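Local coordinates for protein blue-light receptor of the bluf-family (Rhodobacter sphaeroides, PDB 2BYC) that probably senses blue light through a bound flavin, as a bacterial photoreceptor of the BLUF family, at residues L43-V51 / D109-G117. Numbering follows the deposited sequence.
Sequences LLYNGVHFV and DLERLDLSG. With FMN (flavin mononucleotide), chain C.
Glu111 meets Asn46 where the loop between helices 100-106 and 120-131 lies against the beta hairpin of the BLUF-domain sheet, strands 40-45 and 49-55. In the hairpin Leu44 and Val51 form a hydrogen-bonded antiparallel pair, Leu44 N to Val51 O (2.7 Å) and Val51 N to Leu44 O. On the sheet's other side the flavin methyl C7M lies over one face of the Phe50 ring, 3.2 Å from Phe50 CD1. Leu110 to Leu113 form a type I turn, closed by the bond from Leu113 N to Leu110 O (2.7 Å). Within it Glu111 O lies 3.3 Å from Asn46 CB, and Arg112 O lies 4.0 Å from His49 CD2, oblique to the ring. Leu113, the principal apolar side chain, has CG anti to its own carbonyl carbon (chi1 -63°) and reaches the sheet, where Leu113 CD1 lies 3.9 Å from Leu44 CB and 3.7 Å from Val51 CG2; Leu103 of helix 100-106 also touches it. Leu113 O is buried with no partner in the model. Asp114 points its CB away, yet its carboxylate turns back near His49, whose ND1 is weakly hydrogen-bonded to Ser12 O. Leu115 ends the contact, its CD1 3.8 Å from Val51 CG2.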
ATOM      1  N   LEU A  43      -2.761  -1.612   0.845  1.00 11.85           N
ATOM      2  CA  LEU A  43      -3.369  -0.424   0.331  1.00 12.21           C
ATOM      3  C   LEU A  43      -4.365   0.102   1.308  1.00 11.17           C
ATOM      4  O   LEU A  43      -5.284  -0.611   1.747  1.00 11.88           O
ATOM      5  CB  LEU A  43      -4.082  -0.830  -0.888  1.00 11.73           C
ATOM      6  CG  LEU A  43      -4.921   0.146  -1.724  1.00 14.24           C
ATOM      7  CD1 LEU A  43      -4.087   1.314  -2.190  1.00 11.13           C
ATOM      8  CD2 LEU A  43      -5.627  -0.582  -2.858  1.00 10.59           C
ATOM      9  N   LEU A  44      -4.209   1.353   1.689  1.00  9.48           N
ATOM     10  CA  LEU A  44      -5.095   1.923   2.686  1.00 11.45           C
ATOM     11  C   LEU A  44      -6.018   2.805   1.885  1.00 11.09           C
ATOM     12  O   LEU A  44      -5.550   3.547   1.071  1.00  7.89           O
ATOM     13  CB  LEU A  44      -4.322   2.725   3.779  1.00 11.35           C
ATOM     14  CG  LEU A  44      -3.263   1.958   4.580  1.00 13.84           C
ATOM     15  CD1 LEU A  44      -2.049   1.652   3.830  1.00 19.85           C
ATOM     16  CD2 LEU A  44      -2.767   2.816   5.629  1.00 14.99           C
ATOM     17  N   TYR A  45      -7.305   2.752   2.186  1.00 14.89           N
ATOM     18  CA  TYR A  45      -8.265   3.507   1.454  1.00 18.21           C
ATOM     19  C   TYR A  45      -9.230   4.119   2.499  1.00 19.00           C
ATOM     20  O   TYR A  45      -9.758   3.376   3.297  1.00 21.94           O
ATOM     21  CB  TYR A  45      -8.946   2.640   0.428  1.00 18.72           C
ATOM     22  CG  TYR A  45     -10.219   3.279  -0.087  1.00 20.25           C
ATOM     23  CD1 TYR A  45     -10.187   4.352  -0.978  1.00 21.13           C
ATOM     24  CD2 TYR A  45     -11.453   2.819   0.375  1.00 18.46           C
ATOM     25  CE1 TYR A  45     -11.382   4.953  -1.421  1.00 17.72           C
ATOM     26  CE2 TYR A  45     -12.614   3.387  -0.049  1.00 19.43           C
ATOM     27  CZ  TYR A  45     -12.587   4.444  -0.908  1.00 21.42           C
ATOM     28  OH  TYR A  45     -13.826   4.968  -1.269  1.00 23.13           O
ATOM     29  N   ASN A  46      -9.429   5.449   2.516  1.00 18.84           N
ATOM     30  CA  ASN A  46     -10.298   6.075   3.582  1.00 19.18           C
ATOM     31  C   ASN A  46     -11.396   6.832   2.927  1.00 20.34           C
ATOM     32  O   ASN A  46     -12.140   7.538   3.601  1.00 20.43           O
ATOM     33  CB  ASN A  46      -9.493   7.051   4.444  1.00 18.74           C
ATOM     34  CG  ASN A  46      -9.007   8.284   3.658  1.00 17.20           C
ATOM     35  OD1 ASN A  46      -8.458   9.204   4.207  1.00 23.42           O
ATOM     36  ND2 ASN A  46      -9.193   8.274   2.406  1.00  9.92           N
ATOM     37  N   GLY A  47     -11.512   6.662   1.620  1.00 20.95           N
ATOM     38  CA  GLY A  47     -12.551   7.325   0.877  1.00 20.73           C
ATOM     39  C   GLY A  47     -12.069   8.583   0.175  1.00 22.03           C
ATOM     40  O   GLY A  47     -12.750   9.079  -0.700  1.00 22.50           O
ATOM     41  N   VAL A  48     -10.910   9.098   0.551  1.00 20.06           N
ATOM     42  CA  VAL A  48     -10.426  10.354  -0.042  1.00 20.16           C
ATOM     43  C   VAL A  48      -9.043  10.227  -0.642  1.00 18.58           C
ATOM     44  O   VAL A  48      -8.750  10.839  -1.651  1.00 19.54           O
ATOM     45  CB  VAL A  48     -10.408  11.463   1.036  1.00 18.90           C
ATOM     46  CG1 VAL A  48      -9.992  12.824   0.506  1.00 19.37           C
ATOM     47  CG2 VAL A  48     -11.799  11.548   1.693  1.00 21.60           C
ATOM     48  N   HIS A  49      -8.199   9.459   0.031  1.00 17.03           N
ATOM     49  CA  HIS A  49      -6.780   9.307  -0.310  1.00 16.24           C
ATOM     50  C   HIS A  49      -6.529   7.795  -0.321  1.00 14.43           C
ATOM     51  O   HIS A  49      -7.273   7.092   0.301  1.00 14.97           O
ATOM     52  CB  HIS A  49      -5.934   9.899   0.786  1.00 17.58           C
ATOM     53  CG  HIS A  49      -5.906  11.393   0.744  1.00 17.69           C
ATOM     54  ND1 HIS A  49      -5.366  12.084  -0.327  1.00 24.25           N
ATOM     55  CD2 HIS A  49      -6.436  12.323   1.564  1.00 13.57           C
ATOM     56  CE1 HIS A  49      -5.499  13.381  -0.120  1.00 20.45           C
ATOM     57  NE2 HIS A  49      -6.137  13.550   1.027  1.00 19.57           N
ATOM     58  N   PHE A  50      -5.572   7.311  -1.104  1.00 13.84           N
ATOM     59  CA  PHE A  50      -4.999   5.933  -0.900  1.00 12.40           C
ATOM     60  C   PHE A  50      -3.630   6.175  -0.373  1.00 12.90           C
ATOM     61  O   PHE A  50      -2.973   7.179  -0.730  1.00 12.78           O
ATOM     62  CB  PHE A  50      -4.760   5.330  -2.268  1.00 11.25           C
ATOM     63  CG  PHE A  50      -5.990   4.855  -2.981  1.00 14.53           C
ATOM     64  CD1 PHE A  50      -6.346   5.375  -4.240  1.00 16.40           C
ATOM     65  CD2 PHE A  50      -6.799   3.884  -2.436  1.00 15.91           C
ATOM     66  CE1 PHE A  50      -7.484   4.863  -4.934  1.00 13.15           C
ATOM     67  CE2 PHE A  50      -7.922   3.416  -3.111  1.00 17.81           C
ATOM     68  CZ  PHE A  50      -8.237   3.916  -4.386  1.00 14.02           C
ATOM     69  N   VAL A  51      -3.193   5.278   0.509  1.00 12.16           N
ATOM     70  CA  VAL A  51      -1.777   5.193   0.893  1.00 13.13           C
ATOM     71  C   VAL A  51      -1.444   3.762   0.540  1.00 11.34           C
ATOM     72  O   VAL A  51      -2.123   2.868   0.935  1.00  8.61           O
ATOM     73  CB  VAL A  51      -1.541   5.539   2.387  1.00 14.09           C
ATOM     74  CG1 VAL A  51      -0.107   5.287   2.740  1.00 12.05           C
ATOM     75  CG2 VAL A  51      -1.839   7.099   2.626  1.00 11.94           C
ATOM     76  N   ASP A 109      -6.126   7.659  14.867  1.00 34.43           N
ATOM     77  CA  ASP A 109      -5.607   9.034  14.643  1.00 35.68           C
ATOM     78  C   ASP A 109      -5.025   9.293  13.246  1.00 35.49           C
ATOM     79  O   ASP A 109      -4.804  10.444  12.856  1.00 36.24           O
ATOM     80  CB  ASP A 109      -4.561   9.393  15.687  1.00 37.01           C
ATOM     81  CG  ASP A 109      -5.083   9.247  17.115  1.00 40.33           C
ATOM     82  OD1 ASP A 109      -5.964  10.080  17.499  1.00 42.00           O
ATOM     83  OD2 ASP A 109      -4.620   8.301  17.825  1.00 41.70           O
ATOM     84  N   LEU A 110      -4.821   8.221  12.488  1.00 34.08           N
ATOM     85  CA  LEU A 110      -4.234   8.288  11.151  1.00 32.85           C
ATOM     86  C   LEU A 110      -5.254   8.093  10.009  1.00 32.27           C
ATOM     87  O   LEU A 110      -4.868   8.114   8.838  1.00 32.57           O
ATOM     88  CB  LEU A 110      -3.059   7.316  11.045  1.00 32.83           C
ATOM     89  CG  LEU A 110      -2.030   7.561  12.137  1.00 34.81           C
ATOM     90  CD1 LEU A 110      -2.204   6.517  13.237  1.00 40.04           C
ATOM     91  CD2 LEU A 110      -0.588   7.515  11.615  1.00 36.77           C
ATOM     92  N   GLU A 111      -6.533   7.948  10.361  1.00 31.25           N
ATOM     93  CA  GLU A 111      -7.600   7.617   9.412  1.00 30.92           C
ATOM     94  C   GLU A 111      -7.616   8.633   8.261  1.00 28.67           C
ATOM     95  O   GLU A 111      -8.000   8.303   7.144  1.00 27.34           O
ATOM     96  CB  GLU A 111      -8.977   7.491  10.137  1.00 31.51           C
ATOM     97  CG  GLU A 111     -10.255   7.707   9.248  1.00 31.34           C
ATOM     98  CD  GLU A 111     -11.460   8.404   9.963  1.00 33.95           C
ATOM     99  OE1 GLU A 111     -11.719   8.179  11.178  1.00 38.46           O
ATOM    100  OE2 GLU A 111     -12.176   9.176   9.280  1.00 34.82           O
ATOM    101  N   ARG A 112      -7.162   9.862   8.527  1.00 27.47           N
ATOM    102  CA  ARG A 112      -7.186  10.879   7.511  1.00 28.12           C
ATOM    103  C   ARG A 112      -6.130  10.597   6.452  1.00 25.98           C
ATOM    104  O   ARG A 112      -6.273  11.059   5.316  1.00 23.31           O
ATOM    105  CB  ARG A 112      -7.034  12.309   8.074  1.00 29.68           C
ATOM    106  CG  ARG A 112      -8.349  12.843   8.720  1.00 30.50           C
ATOM    107  CD  ARG A 112      -8.518  14.377   8.595  1.00 33.80           C
ATOM    108  NE  ARG A 112      -9.370  14.852   9.702  1.00 42.93           N
ATOM    109  CZ  ARG A 112      -9.492  16.108  10.149  1.00 45.04           C
ATOM    110  NH1 ARG A 112      -8.827  17.113   9.594  1.00 46.23           N
ATOM    111  NH2 ARG A 112     -10.296  16.347  11.189  1.00 48.61           N
ATOM    112  N   LEU A 113      -5.060   9.883   6.825  1.00 23.11           N
ATOM    113  CA  LEU A 113      -3.991   9.565   5.826  1.00 23.56           C
ATOM    114  C   LEU A 113      -3.374  10.849   5.205  1.00 23.85           C
ATOM    115  O   LEU A 113      -3.153  10.997   3.962  1.00 22.95           O
ATOM    116  CB  LEU A 113      -4.549   8.666   4.746  1.00 21.10           C
ATOM    117  CG  LEU A 113      -5.043   7.293   5.172  1.00 20.22           C
ATOM    118  CD1 LEU A 113      -5.323   6.524   3.886  1.00 14.83           C
ATOM    119  CD2 LEU A 113      -3.951   6.634   5.933  1.00 16.55           C
ATOM    120  N   ASP A 114      -3.089  11.774   6.089  1.00 26.58           N
ATOM    121  CA  ASP A 114      -2.576  13.024   5.631  1.00 29.41           C
ATOM    122  C   ASP A 114      -1.098  12.856   5.501  1.00 30.06           C
ATOM    123  O   ASP A 114      -0.512  13.501   4.623  1.00 30.53           O
ATOM    124  CB  ASP A 114      -2.977  14.181   6.514  1.00 29.41           C
ATOM    125  CG  ASP A 114      -4.080  14.980   5.887  1.00 36.60           C
ATOM    126  OD1 ASP A 114      -4.054  15.009   4.629  1.00 43.89           O
ATOM    127  OD2 ASP A 114      -4.987  15.539   6.596  1.00 41.65           O
ATOM    128  N   LEU A 115      -0.550  11.907   6.285  1.00 29.77           N
ATOM    129  CA  LEU A 115       0.889  11.693   6.473  1.00 31.04           C
ATOM    130  C   LEU A 115       1.667  12.971   6.841  1.00 33.02           C
ATOM    131  O   LEU A 115       2.768  13.157   6.350  1.00 33.40           O
ATOM    132  CB  LEU A 115       1.559  11.046   5.224  1.00 30.17           C
ATOM    133  CG  LEU A 115       1.520   9.545   4.884  1.00 31.70           C
ATOM    134  CD1 LEU A 115       0.309   8.779   5.330  1.00 25.39           C
ATOM    135  CD2 LEU A 115       1.772   9.404   3.392  1.00 30.64           C
ATOM    136  N   SER A 116       1.118  13.841   7.685  1.00 33.24           N
ATOM    137  CA  SER A 116       1.826  15.072   8.017  1.00 34.68           C
ATOM    138  C   SER A 116       2.793  14.843   9.129  1.00 35.31           C
ATOM    139  O   SER A 116       3.810  15.523   9.230  1.00 36.37           O
ATOM    140  CB  SER A 116       0.849  16.094   8.514  1.00 34.44           C
ATOM    141  OG  SER A 116      -0.320  16.053   7.745  1.00 36.29           O
ATOM    142  N   GLY A 117       2.428  13.917  10.004  1.00 34.97           N
ATOM    143  CA  GLY A 117       3.321  13.450  11.039  1.00 35.02           C
ATOM    144  C   GLY A 117       4.526  12.801  10.402  1.00 35.56           C
ATOM    145  O   GLY A 117       4.388  12.117   9.354  1.00 35.73           O
TER
HETATM  146  N1  FMN C1137      -2.080  -3.000  -9.823  1.00 14.81           N
HETATM  147  C2  FMN C1137      -1.231  -4.005  -9.414  1.00 15.02           C
HETATM  148  O2  FMN C1137      -0.939  -4.936 -10.201  1.00 16.31           O
HETATM  149  N3  FMN C1137      -0.704  -4.017  -8.165  1.00 11.79           N
HETATM  150  C4  FMN C1137      -1.072  -3.020  -7.332  1.00 11.74           C
HETATM  151  O4  FMN C1137      -0.573  -2.978  -6.254  1.00 15.02           O
HETATM  152  C4A FMN C1137      -1.933  -1.990  -7.726  1.00 11.08           C
HETATM  153  N5  FMN C1137      -2.276  -0.987  -6.835  1.00 12.75           N
HETATM  154  C5A FMN C1137      -3.073   0.095  -7.240  1.00 14.51           C
HETATM  155  C6  FMN C1137      -3.385   1.116  -6.371  1.00 12.21           C
HETATM  156  C7  FMN C1137      -4.234   2.177  -6.722  1.00 12.14           C
HETATM  157  C7M FMN C1137      -4.433   3.373  -5.782  1.00 11.11           C
HETATM  158  C8  FMN C1137      -4.743   2.199  -8.003  1.00 13.47           C
HETATM  159  C8M FMN C1137      -5.615   3.342  -8.499  1.00 11.88           C
HETATM  160  C9  FMN C1137      -4.427   1.181  -8.899  1.00 12.89           C
HETATM  161  C9A FMN C1137      -3.571   0.107  -8.504  1.00 14.00           C
HETATM  162  N10 FMN C1137      -3.253  -0.945  -9.392  1.00 14.25           N
HETATM  163  C10 FMN C1137      -2.413  -1.975  -8.986  1.00 14.66           C
HETATM  164  C1' FMN C1137      -4.009  -1.165 -10.659  1.00 19.84           C
HETATM  165  C2' FMN C1137      -2.942  -0.968 -11.709  1.00 26.05           C
HETATM  166  O2' FMN C1137      -2.966   0.421 -11.881  1.00 24.88           O
HETATM  167  C3' FMN C1137      -3.152  -1.714 -13.038  1.00 30.03           C
HETATM  168  O3' FMN C1137      -4.186  -1.095 -13.735  1.00 34.64           O
HETATM  169  C4' FMN C1137      -3.463  -3.201 -12.953  1.00 34.70           C
HETATM  170  O4' FMN C1137      -2.349  -4.005 -12.509  1.00 35.95           O
HETATM  171  C5' FMN C1137      -3.836  -3.710 -14.348  1.00 39.41           C
HETATM  172  O5' FMN C1137      -5.226  -3.904 -14.617  1.00 42.74           O
HETATM  173  P   FMN C1137      -5.484  -4.767 -15.944  1.00 42.58           P
HETATM  174  O1P FMN C1137      -6.976  -5.083 -16.131  1.00 39.15           O
HETATM  175  O2P FMN C1137      -4.979  -3.874 -17.070  1.00 39.08           O
HETATM  176  O3P FMN C1137      -4.624  -5.983 -15.701  1.00 34.25           O